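Local atomic coordinates of EscD/YscD/HrpQ family type III secretion system inner membrane ring protein (Pseudomonas aeruginosa, PDB entry 6UID), a protein that forms part of the inner membrane ring of the type III secretion system, its cytoplasmic domain probably joining the basal body to the cytosolic sorting platform. Residues M3-I7 with V19-E23; A45-V50 with E62-C67. All blocks are in the same frame, centred on the assembly; numbering follows the deposited sequence.

Contact 1. Residues M3-I7 with V19-E23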
loop_
_atom_site.group_PDB
_atom_site.type_symbol
_atom_site.label_atom_id
_atom_site.label_comp_id
_atom_site.label_asym_id
_atom_site.label_seq_id
_atom_site.Cartn_x
_atom_site.Cartn_y
_atom_site.Cartn_z
ATOM N N MET A 3 -1.401 9.342 -17.526
ATOM C CA MET A 3 -0.988 9.337 -16.091
ATOM C C MET A 3 0.204 8.416 -15.897
ATOM O O MET A 3 0.568 7.677 -16.803
ATOM C CB MET A 3 -2.148 8.921 -15.214
ATOM C CG MET A 3 -3.188 10.015 -15.133
ATOM S SD MET A 3 -4.519 9.613 -14.021
ATOM C CE MET A 3 -5.266 11.224 -13.792
ATOM N N ALA A 4 0.799 8.466 -14.704
ATOM C CA ALA A 4 2.144 7.963 -14.464
ATOM C C ALA A 4 2.181 6.515 -13.977
ATOM O O ALA A 4 3.041 5.726 -14.387
ATOM C CB ALA A 4 2.805 8.851 -13.403
ATOM N N TRP A 5 1.262 6.166 -13.085
ATOM C CA TRP A 5 1.253 4.869 -12.438
ATOM C C TRP A 5 -0.190 4.477 -12.202
ATOM O O TRP A 5 -1.086 5.313 -12.226
ATOM C CB TRP A 5 2.015 4.919 -11.098
ATOM C CG TRP A 5 3.458 5.327 -11.277
ATOM C CD1 TRP A 5 3.977 6.577 -11.131
ATOM C CD2 TRP A 5 4.532 4.484 -11.667
ATOM N NE1 TRP A 5 5.312 6.559 -11.415
ATOM C CE2 TRP A 5 5.688 5.284 -11.742
ATOM C CE3 TRP A 5 4.627 3.129 -11.960
ATOM C CZ2 TRP A 5 6.938 4.761 -12.101
ATOM C CZ3 TRP A 5 5.862 2.611 -12.322
ATOM C CH2 TRP A 5 7.001 3.436 -12.389
ATOM N N LYS A 6 -0.417 3.202 -11.954
ATOM C CA LYS A 6 -1.720 2.730 -11.524
ATOM C C LYS A 6 -1.569 1.866 -10.280
ATOM O O LYS A 6 -0.544 1.201 -10.083
ATOM C CB LYS A 6 -2.446 1.970 -12.640
ATOM C CG LYS A 6 -1.656 0.839 -13.254
ATOM C CD LYS A 6 -2.467 0.155 -14.364
ATOM C CE LYS A 6 -1.722 -1.060 -14.850
ATOM N NZ LYS A 6 -2.403 -1.718 -16.018
ATOM N N ILE A 7 -2.591 1.878 -9.434
ATOM C CA ILE A 7 -2.618 1.153 -8.176
ATOM C C ILE A 7 -3.759 0.152 -8.199
ATOM O O ILE A 7 -4.828 0.434 -8.759
ATOM C CB ILE A 7 -2.744 2.137 -6.999
ATOM C CG1 ILE A 7 -2.768 1.413 -5.666
ATOM C CG2 ILE A 7 -3.986 3.001 -7.130
ATOM C CD1 ILE A 7 -2.344 2.334 -4.508
ATOM N N VAL A 19 -6.913 2.132 -9.981
ATOM C CA VAL A 19 -6.998 3.578 -10.157
ATOM C C VAL A 19 -5.699 4.061 -10.788
ATOM O O VAL A 19 -4.609 3.650 -10.377
ATOM C CB VAL A 19 -7.231 4.300 -8.818
ATOM C CG1 VAL A 19 -7.441 5.816 -9.047
ATOM C CG2 VAL A 19 -8.420 3.736 -8.082
ATOM N N SER A 20 -5.790 4.941 -11.760
ATOM C CA SER A 20 -4.644 5.614 -12.350
ATOM C C SER A 20 -4.312 6.875 -11.565
ATOM O O SER A 20 -5.215 7.585 -11.108
ATOM C CB SER A 20 -4.931 6.006 -13.796
ATOM O OG SER A 20 -5.198 4.861 -14.600
ATOM N N LEU A 21 -3.023 7.161 -11.407
ATOM C CA LEU A 21 -2.537 8.226 -10.548
ATOM C C LEU A 21 -1.688 9.191 -11.363
ATOM O O LEU A 21 -0.743 8.771 -12.050
ATOM C CB LEU A 21 -1.663 7.662 -9.425
ATOM C CG LEU A 21 -2.313 6.612 -8.534
ATOM C CD1 LEU A 21 -1.269 6.131 -7.524
ATOM C CD2 LEU A 21 -3.583 7.081 -7.857
ATOM N N GLY A 22 -1.998 10.474 -11.254
ATOM C CA GLY A 22 -1.151 11.522 -11.772
ATOM C C GLY A 22 -0.036 11.862 -10.799
ATOM O O GLY A 22 0.213 11.163 -9.814
ATOM N N GLU A 23 0.643 12.970 -11.084
ATOM C CA GLU A 23 1.775 13.412 -10.276
ATOM C C GLU A 23 1.288 14.243 -9.094
ATOM O O GLU A 23 0.461 15.147 -9.261
ATOM C CB GLU A 23 2.742 14.241 -11.124
ATOM C CG GLU A 23 3.517 13.435 -12.162
ATOM C CD GLU A 23 4.727 14.188 -12.700
ATOM O OE1 GLU A 23 4.535 15.272 -13.291
ATOM O OE2 GLU A 23 5.869 13.705 -12.522
#
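I7 and V19 form an antiparallel hydrogen-bonded pair joined by two hydrogen bonds, I7 N to V19 O at 2.8 Å and V19 N to I7 O at 3.0 Å. Two residues on, L21 N reaches W5 O at 2.8 Å. L21 O then takes two donors, A4 N at 3.1 Å and, weakly, W5 N at 3.4 Å, so A4 and W5 together face L21: a classic beta bulge at the start of strand 5-9. This is the first hairpin of an FHA-like beta sandwich, and strand 18-21 is an edge strand of its sheet. In the non-hydrogen-bonded pair K6-S20, K6 CA lies 3.2 Å from V19 O; the lysine ammonium leads off to the carbonyl of R102. I7, V19 and L21 share the opposite face, with I7 CG2 3.9 Å from V19 CB and 4.2 Å from L21 CD1, and all three touch L37 of the second sheet. At the exposed end M3 lies over the edge strand, its SD 3.6 Å from S20 CB.

Contact 2. Residues A45-V50 with E62-C67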
loop_
_atom_site.group_PDB
_atom_site.type_symbol
_atom_site.label_atom_id
_atom_site.label_comp_id
_atom_site.label_asym_id
_atom_site.label_seq_id
_atom_site.Cartn_x
_atom_site.Cartn_y
_atom_site.Cartn_z
ATOM N N ALA A 45 -7.350 4.042 9.039
ATOM C CA ALA A 45 -7.374 5.356 9.649
ATOM C C ALA A 45 -7.918 6.410 8.684
ATOM O O ALA A 45 -7.938 6.220 7.465
ATOM C CB ALA A 45 -5.973 5.747 10.112
ATOM N N ALA A 46 -8.324 7.549 9.253
ATOM C CA ALA A 46 -8.825 8.666 8.449
ATOM C C ALA A 46 -7.858 9.014 7.320
ATOM O O ALA A 46 -8.260 9.143 6.147
ATOM C CB ALA A 46 -9.064 9.879 9.339
ATOM N N VAL A 47 -6.571 9.142 7.659
ATOM C CA VAL A 47 -5.472 9.132 6.692
ATOM C C VAL A 47 -4.571 7.973 7.082
ATOM O O VAL A 47 -3.887 8.011 8.119
ATOM C CB VAL A 47 -4.701 10.457 6.637
ATOM C CG1 VAL A 47 -3.571 10.377 5.621
ATOM C CG2 VAL A 47 -5.645 11.597 6.271
ATOM N N HIS A 48 -4.593 6.931 6.267
ATOM C CA HIS A 48 -3.910 5.686 6.570
ATOM C C HIS A 48 -2.507 5.621 5.984
ATOM O O HIS A 48 -1.602 5.046 6.605
ATOM C CB HIS A 48 -4.753 4.535 6.003
ATOM C CG HIS A 48 -4.388 3.200 6.561
ATOM N ND1 HIS A 48 -4.810 2.778 7.805
ATOM C CD2 HIS A 48 -3.642 2.202 6.048
ATOM C CE1 HIS A 48 -4.306 1.579 8.040
ATOM N NE2 HIS A 48 -3.607 1.201 6.990
ATOM N N LEU A 49 -2.320 6.164 4.785
ATOM C CA LEU A 49 -1.072 6.079 4.047
ATOM C C LEU A 49 -0.989 7.289 3.129
ATOM O O LEU A 49 -1.996 7.698 2.550
ATOM C CB LEU A 49 -1.068 4.787 3.229
ATOM C CG LEU A 49 0.169 4.471 2.390
ATOM C CD1 LEU A 49 1.368 4.303 3.287
ATOM C CD2 LEU A 49 -0.072 3.204 1.568
ATOM N N VAL A 50 0.194 7.900 3.030
ATOM C CA VAL A 50 0.429 9.030 2.148
ATOM C C VAL A 50 1.634 8.710 1.290
ATOM O O VAL A 50 2.702 8.353 1.812
ATOM C CB VAL A 50 0.672 10.337 2.920
ATOM C CG1 VAL A 50 0.770 11.501 1.962
ATOM C CG2 VAL A 50 -0.434 10.589 3.891
ATOM N N GLU A 62 4.119 8.928 4.766
ATOM C CA GLU A 62 3.519 8.923 6.095
ATOM C C GLU A 62 2.519 7.782 6.178
ATOM O O GLU A 62 2.031 7.283 5.156
ATOM C CB GLU A 62 2.735 10.218 6.396
ATOM C CG GLU A 62 3.472 11.509 6.136
ATOM C CD GLU A 62 2.568 12.731 6.251
ATOM O OE1 GLU A 62 1.481 12.620 6.859
ATOM O OE2 GLU A 62 2.942 13.798 5.722
ATOM N N TRP A 63 2.200 7.382 7.412
ATOM C CA TRP A 63 1.218 6.329 7.625
ATOM C C TRP A 63 0.634 6.406 9.032
ATOM O O TRP A 63 1.178 7.064 9.922
ATOM C CB TRP A 63 1.820 4.953 7.388
ATOM C CG TRP A 63 2.996 4.657 8.261
ATOM C CD1 TRP A 63 2.974 4.071 9.490
ATOM C CD2 TRP A 63 4.364 4.955 7.981
ATOM N NE1 TRP A 63 4.251 3.973 9.997
ATOM C CE2 TRP A 63 5.125 4.504 9.079
ATOM C CE3 TRP A 63 5.018 5.538 6.898
ATOM C CZ2 TRP A 63 6.521 4.618 9.119
ATOM C CZ3 TRP A 63 6.395 5.645 6.946
ATOM C CH2 TRP A 63 7.120 5.195 8.044
ATOM N N ALA A 64 -0.468 5.681 9.209
ATOM C CA ALA A 64 -1.237 5.714 10.445
ATOM C C ALA A 64 -0.479 5.134 11.628
ATOM O O ALA A 64 0.213 4.125 11.513
ATOM C CB ALA A 64 -2.514 4.898 10.268
ATOM N N GLU A 65 -0.684 5.759 12.791
ATOM C CA GLU A 65 -0.173 5.221 14.040
ATOM C C GLU A 65 -0.712 3.813 14.251
ATOM O O GLU A 65 -1.878 3.522 13.985
ATOM C CB GLU A 65 -0.599 6.131 15.199
ATOM C CG GLU A 65 0.129 5.867 16.508
ATOM N N GLY A 66 0.162 2.923 14.694
ATOM C CA GLY A 66 -0.215 1.557 14.947
ATOM C C GLY A 66 0.003 0.620 13.788
ATOM O O GLY A 66 -0.136 -0.597 13.956
ATOM N N CYS A 67 0.334 1.144 12.617
ATOM C CA CYS A 67 0.671 0.312 11.480
ATOM C C CYS A 67 2.130 0.521 11.102
ATOM O O CYS A 67 2.776 1.495 11.508
ATOM C CB CYS A 67 -0.206 0.644 10.274
ATOM S SG CYS A 67 -1.962 0.229 10.527
#
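A45 opens the entry into strand 49-54, which pairs with strand 57-63 as an antiparallel hairpin in the mixed sheet of this FHA-like sandwich; the contact lies at the open end of that hairpin, where both arms become loops. The methyls of A45 and A64 meet at 3.6 Å between their CB atoms, and A45 N donates to H48 ND1 at 3.1 Å, fixing the orientation of the imidazole, whose end comes close to 62-67. V47 approaches mainly through its backbone, its O 4.0 Å from A64 CB. H48 and L49 both face L28 on the neighbouring strand 24-29, a classic beta bulge. On the hairpin side, H48 O accepts a hydrogen bond from A64 N at 2.9 Å, while the ring NE2 of H48 is hydrogen-bonded to the carbonyl of C90 in the other sheet, so this buried histidine ties the two sheets together. L49 pairs with W63 without hydrogen bonds, L49 CD1 4.2 Å from W63 CB, and its side chain turns inward onto L93 and W95. V50 and E62 form the hydrogen-bonded pair: V50 N to E62 O at 2.9 Å, with the weak return bond from E62 N to V50 O at 3.3 Å. Beyond the pairing, a type II turn from A64 to C67, with G66 at positive phi, sets C67 SG 3.7 Å from H48 CE1.

Both contacts join the two arms of an antiparallel hairpin that includes an outermost strand of its sheet, but the hairpins belong to different sheets of the sandwich: contact 1 to the six-stranded one, contact 2 to the four-stranded one. Their centres lie 20 Å apart and their nearest atoms about 7 Å, without touching. Each is partly buried, contact 2 more so, with four buried residues against two. Contact 1 relies on backbone bonds and an aliphatic cluster; contact 2 adds a histidine and a cysteine sulfur. Both reach W95 of strand 93-98, through I7 and L49, and W5 also bonds to D54, at the far end of the strand that carries L49.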